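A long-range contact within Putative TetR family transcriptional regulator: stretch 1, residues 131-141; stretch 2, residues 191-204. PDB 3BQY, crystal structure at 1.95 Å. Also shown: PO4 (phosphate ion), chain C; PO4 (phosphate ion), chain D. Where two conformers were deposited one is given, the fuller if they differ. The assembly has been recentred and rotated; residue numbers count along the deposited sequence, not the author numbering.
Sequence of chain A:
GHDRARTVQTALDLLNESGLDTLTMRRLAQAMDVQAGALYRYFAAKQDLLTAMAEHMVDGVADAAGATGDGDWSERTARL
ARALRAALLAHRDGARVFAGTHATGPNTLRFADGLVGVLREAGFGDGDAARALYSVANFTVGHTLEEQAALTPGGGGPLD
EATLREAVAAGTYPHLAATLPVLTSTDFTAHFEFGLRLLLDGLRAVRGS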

# COMPACT_ATOMS: atom_id res chain seq x y z
N ARG A 131 -15.84 -6.10 3.93
CA ARG A 131 -14.65 -5.65 4.65
C ARG A 131 -13.43 -6.50 4.30
O ARG A 131 -12.31 -5.99 4.23
CB ARG A 131 -14.92 -5.63 6.16
CG ARG A 131 -15.83 -4.47 6.56
CD ARG A 131 -16.05 -4.37 8.05
NE ARG A 131 -16.66 -5.57 8.62
CZ ARG A 131 -17.93 -5.68 9.00
NH1 ARG A 131 -18.76 -4.63 8.85
NH2 ARG A 131 -18.37 -6.83 9.53
N ALA A 132 -13.64 -7.80 4.07
CA ALA A 132 -12.55 -8.69 3.69
C ALA A 132 -11.97 -8.28 2.32
O ALA A 132 -10.77 -8.37 2.11
CB ALA A 132 -13.05 -10.16 3.61
N LEU A 133 -12.83 -7.84 1.41
CA LEU A 133 -12.36 -7.37 0.11
C LEU A 133 -11.32 -6.28 0.33
O LEU A 133 -10.22 -6.37 -0.25
CB LEU A 133 -13.54 -6.84 -0.74
CG LEU A 133 -13.15 -5.91 -1.92
CD1 LEU A 133 -12.35 -6.72 -2.96
CD2 LEU A 133 -14.43 -5.23 -2.51
N TYR A 134 -11.64 -5.29 1.16
CA TYR A 134 -10.70 -4.20 1.43
C TYR A 134 -9.43 -4.70 2.13
O TYR A 134 -8.33 -4.29 1.79
CB TYR A 134 -11.34 -3.08 2.27
CG TYR A 134 -12.25 -2.22 1.41
CD1 TYR A 134 -11.73 -1.22 0.59
CD2 TYR A 134 -13.60 -2.46 1.35
CE1 TYR A 134 -12.57 -0.44 -0.24
CE2 TYR A 134 -14.44 -1.69 0.52
CZ TYR A 134 -13.91 -0.70 -0.27
OH TYR A 134 -14.76 0.04 -1.08
N SER A 135 -9.59 -5.61 3.07
CA SER A 135 -8.40 -6.10 3.82
C SER A 135 -7.45 -6.82 2.86
O SER A 135 -6.24 -6.57 2.87
CB SER A 135 -8.78 -7.06 4.94
OG SER A 135 -9.73 -6.48 5.83
N VAL A 136 -8.00 -7.71 2.04
CA VAL A 136 -7.17 -8.51 1.13
C VAL A 136 -6.55 -7.63 0.04
O VAL A 136 -5.34 -7.74 -0.27
CB VAL A 136 -8.00 -9.66 0.46
CG1 VAL A 136 -7.18 -10.32 -0.63
CG2 VAL A 136 -8.44 -10.69 1.51
N ALA A 137 -7.38 -6.76 -0.55
CA ALA A 137 -6.89 -5.87 -1.62
C ALA A 137 -5.86 -4.90 -1.08
O ALA A 137 -4.85 -4.69 -1.72
CB ALA A 137 -8.03 -5.11 -2.28
N ASN A 138 -6.13 -4.28 0.08
CA ASN A 138 -5.19 -3.31 0.62
C ASN A 138 -3.89 -3.95 1.09
O ASN A 138 -2.81 -3.39 0.90
CB ASN A 138 -5.81 -2.48 1.73
CG ASN A 138 -6.86 -1.50 1.19
OD1 ASN A 138 -6.87 -1.18 -0.01
ND2 ASN A 138 -7.76 -1.05 2.04
N PHE A 139 -3.99 -5.14 1.67
CA PHE A 139 -2.74 -5.86 1.98
C PHE A 139 -1.96 -6.20 0.67
O PHE A 139 -0.74 -6.02 0.59
CB PHE A 139 -3.01 -7.17 2.72
CG PHE A 139 -1.83 -8.09 2.72
CD1 PHE A 139 -0.67 -7.76 3.45
CD2 PHE A 139 -1.83 -9.24 1.91
CE1 PHE A 139 0.47 -8.58 3.41
CE2 PHE A 139 -0.69 -10.08 1.87
CZ PHE A 139 0.46 -9.75 2.61
N THR A 140 -2.66 -6.71 -0.33
CA THR A 140 -1.99 -7.09 -1.57
C THR A 140 -1.30 -5.88 -2.22
O THR A 140 -0.15 -5.99 -2.67
CB THR A 140 -2.98 -7.73 -2.57
OG1 THR A 140 -3.56 -8.89 -1.96
CG2 THR A 140 -2.26 -8.14 -3.87
N VAL A 141 -2.01 -4.76 -2.31
CA VAL A 141 -1.43 -3.54 -2.89
C VAL A 141 -0.24 -3.03 -2.05
O VAL A 141 0.81 -2.73 -2.60
CB VAL A 141 -2.51 -2.43 -3.07
CG1 VAL A 141 -1.85 -1.06 -3.42
CG2 VAL A 141 -3.54 -2.85 -4.15
N HIS A 191 6.77 -14.15 1.79
CA HIS A 191 6.19 -13.11 2.66
C HIS A 191 4.71 -12.88 2.32
O HIS A 191 3.86 -12.81 3.21
CB HIS A 191 6.98 -11.80 2.54
CG HIS A 191 8.36 -11.89 3.10
ND1 HIS A 191 9.30 -10.90 2.94
CD2 HIS A 191 8.98 -12.89 3.77
CE1 HIS A 191 10.43 -11.26 3.52
NE2 HIS A 191 10.26 -12.47 4.03
N PHE A 192 4.42 -12.79 1.03
CA PHE A 192 3.06 -12.58 0.57
C PHE A 192 2.14 -13.72 1.01
O PHE A 192 1.05 -13.50 1.54
CB PHE A 192 3.02 -12.44 -0.95
CG PHE A 192 1.62 -12.25 -1.48
CD1 PHE A 192 0.91 -11.08 -1.21
CD2 PHE A 192 1.01 -13.26 -2.23
CE1 PHE A 192 -0.40 -10.91 -1.71
CE2 PHE A 192 -0.29 -13.09 -2.72
CZ PHE A 192 -0.99 -11.93 -2.47
N GLU A 193 2.59 -14.96 0.78
CA GLU A 193 1.81 -16.12 1.16
C GLU A 193 1.53 -16.15 2.67
O GLU A 193 0.44 -16.55 3.10
CB GLU A 193 2.51 -17.41 0.70
CG GLU A 193 2.50 -17.61 -0.84
CD GLU A 193 1.07 -17.69 -1.43
OE1 GLU A 193 0.16 -18.26 -0.79
OE2 GLU A 193 0.86 -17.18 -2.55
N PHE A 194 2.51 -15.73 3.48
CA PHE A 194 2.35 -15.71 4.93
C PHE A 194 1.25 -14.72 5.31
O PHE A 194 0.40 -15.03 6.15
CB PHE A 194 3.68 -15.34 5.61
CG PHE A 194 3.59 -15.31 7.10
CD1 PHE A 194 3.73 -16.49 7.84
CD2 PHE A 194 3.33 -14.12 7.77
CE1 PHE A 194 3.66 -16.46 9.24
CE2 PHE A 194 3.26 -14.08 9.15
CZ PHE A 194 3.43 -15.25 9.89
N GLY A 195 1.30 -13.52 4.74
CA GLY A 195 0.30 -12.49 5.07
C GLY A 195 -1.09 -12.90 4.61
O GLY A 195 -2.07 -12.71 5.33
N LEU A 196 -1.16 -13.51 3.44
CA LEU A 196 -2.40 -14.03 2.92
C LEU A 196 -2.96 -15.14 3.82
O LEU A 196 -4.17 -15.18 4.11
CB LEU A 196 -2.13 -14.55 1.47
CG LEU A 196 -3.25 -14.84 0.53
CD1 LEU A 196 -4.31 -13.69 0.53
CD2 LEU A 196 -2.68 -15.20 -0.87
N ARG A 197 -2.08 -16.03 4.27
CA ARG A 197 -2.46 -17.07 5.23
C ARG A 197 -3.03 -16.47 6.53
O ARG A 197 -4.05 -16.95 7.03
CB ARG A 197 -1.26 -17.99 5.57
CG ARG A 197 -1.40 -18.78 6.89
CD ARG A 197 -0.42 -19.97 7.00
NE ARG A 197 0.88 -19.68 7.61
CZ ARG A 197 1.43 -20.39 8.60
NH1 ARG A 197 2.63 -20.07 9.07
NH2 ARG A 197 0.78 -21.43 9.13
N LEU A 198 -2.37 -15.44 7.06
CA LEU A 198 -2.90 -14.74 8.27
C LEU A 198 -4.35 -14.26 8.03
O LEU A 198 -5.23 -14.47 8.89
CB LEU A 198 -2.06 -13.53 8.68
CG LEU A 198 -0.62 -13.81 9.12
CD1 LEU A 198 0.03 -12.51 9.59
CD2 LEU A 198 -0.63 -14.85 10.27
N LEU A 199 -4.57 -13.56 6.91
CA LEU A 199 -5.90 -13.02 6.56
C LEU A 199 -6.92 -14.14 6.45
O LEU A 199 -8.02 -14.02 6.99
CB LEU A 199 -5.87 -12.19 5.24
CG LEU A 199 -5.02 -10.90 5.32
CD1 LEU A 199 -4.89 -10.16 3.94
CD2 LEU A 199 -5.68 -9.92 6.33
N LEU A 200 -6.56 -15.23 5.77
CA LEU A 200 -7.49 -16.33 5.55
C LEU A 200 -7.80 -17.08 6.85
O LEU A 200 -8.95 -17.46 7.08
CB LEU A 200 -6.96 -17.30 4.49
CG LEU A 200 -6.86 -16.68 3.09
CD1 LEU A 200 -6.08 -17.62 2.18
CD2 LEU A 200 -8.24 -16.32 2.47
N ASP A 201 -6.78 -17.29 7.69
CA ASP A 201 -6.98 -17.87 9.03
C ASP A 201 -7.88 -16.97 9.87
O ASP A 201 -8.76 -17.45 10.59
CB ASP A 201 -5.64 -18.06 9.76
CG ASP A 201 -4.88 -19.29 9.28
OD1 ASP A 201 -5.47 -20.13 8.57
OD2 ASP A 201 -3.69 -19.43 9.63
N GLY A 202 -7.66 -15.66 9.78
CA GLY A 202 -8.51 -14.69 10.47
C GLY A 202 -9.95 -14.79 9.96
O GLY A 202 -10.89 -14.78 10.77
N LEU A 203 -10.14 -14.89 8.64
CA LEU A 203 -11.50 -15.08 8.10
C LEU A 203 -12.13 -16.37 8.58
O LEU A 203 -13.34 -16.39 8.90
CB LEU A 203 -11.49 -15.02 6.57
CG LEU A 203 -11.33 -13.59 6.04
CD1 LEU A 203 -10.93 -13.61 4.55
CD2 LEU A 203 -12.64 -12.82 6.30
N ARG A 204 -11.34 -17.45 8.66
CA ARG A 204 -11.84 -18.72 9.19
C ARG A 204 -12.35 -18.49 10.61
O ARG A 204 -13.41 -19.00 11.00
CB ARG A 204 -10.75 -19.81 9.19
CG ARG A 204 -10.44 -20.38 7.81
CD ARG A 204 -9.20 -21.28 7.83
NE ARG A 204 -8.83 -21.68 6.47
CZ ARG A 204 -7.75 -21.27 5.81
NH1 ARG A 204 -6.88 -20.46 6.39
NH2 ARG A 204 -7.52 -21.72 4.59
P PO4 C . 11.20 -15.95 4.57
O1 PO4 C . 11.53 -16.87 3.43
O2 PO4 C . 9.91 -15.23 4.24
O3 PO4 C . 11.00 -16.73 5.85
O4 PO4 C . 12.30 -14.96 4.74
P PO4 D . -18.38 -0.71 7.89
O1 PO4 D . -18.68 0.30 8.97
O2 PO4 D . -16.89 -0.95 7.87
O3 PO4 D . -19.09 -2.01 8.18
O4 PO4 D . -18.82 -0.16 6.58

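Both stretches are helical throughout, and each helix extends beyond the residues given. They run nearly antiparallel, at 165°, with axes 10.7 Å apart at closest approach. The nearest CA pairs are Ala132 with Leu203, Val136 with Leu199, Phe139 with Gly195 and Thr140 with Phe192. No hydrogen bond crosses between the stretches. The contact is mainly apolar packing and buries 442 Å².

Phe139 is the centre of the contact. Its CA-to-CB bond points toward the other helix, and chi1 is t (164°). With chi2 at 69°, the ring settles as a knob among Phe192, Gly195, Leu196 and Leu199. Gly195 makes room for it. Phe139 CZ lies 3.7 Å from Gly195 CA, and an ideal CB on Gly195 would fall 2.3 Å from Phe139 CZ, which is a clash. The absent side chain is therefore what lets the ring reach the backbone of the second helix. Phe139 CE2 is also 3.8 Å from Leu196 N, but that amide is already bonded to Phe192 O within its own helix.

Phe192 has nearly the same rotamer, with chi1 t (179°) and chi2 68°. Its CA-to-CB bond points sideways, but the t rotamer carries the ring nearer the first helix. The two phenyl planes are 8° from parallel. Their centroids are 5.7 Å apart, so the rings are slid past each other and barely overlap. The closest atoms are Phe139 CE2 and Phe192 CD1, at 3.6 Å.

Thr140 OG1 meets the edge of the Phe192 ring, 3.8 Å from Phe192 CE1. Thr140 has chi1 m (-59°), which turns OG1 back along its own helix. There Thr140 OG1 donates to Val136 O at 2.7 Å. The hydroxyl is satisfied locally and can sit beside an aromatic ring without a polar partner across the contact.

The CA-to-CB bond of Leu199 points toward the first helix; the side chain is mt (chi1 -65°, chi2 174°). Leu199 CD1 is 3.7 Å from Phe139 CB and 4.3 Å from Val136 CG2. Leu199 CD1 also lies 4.0 Å from Val136 CA, so it packs against backbone as well as side chains. With chi1 t (171°), Val136 presents CG2 as the methyl nearer to Leu199 CD1. Leu203, one turn on from Leu199, is also mt. Leu203 CD2 reaches Ala132 CB at 3.8 Å, a small methyl opposite a long side chain.

Away from this contact, Arg131 NH1 donates to O3 of the chain D phosphate at 2.7 Å. That ion probably came from the crystallisation liquor.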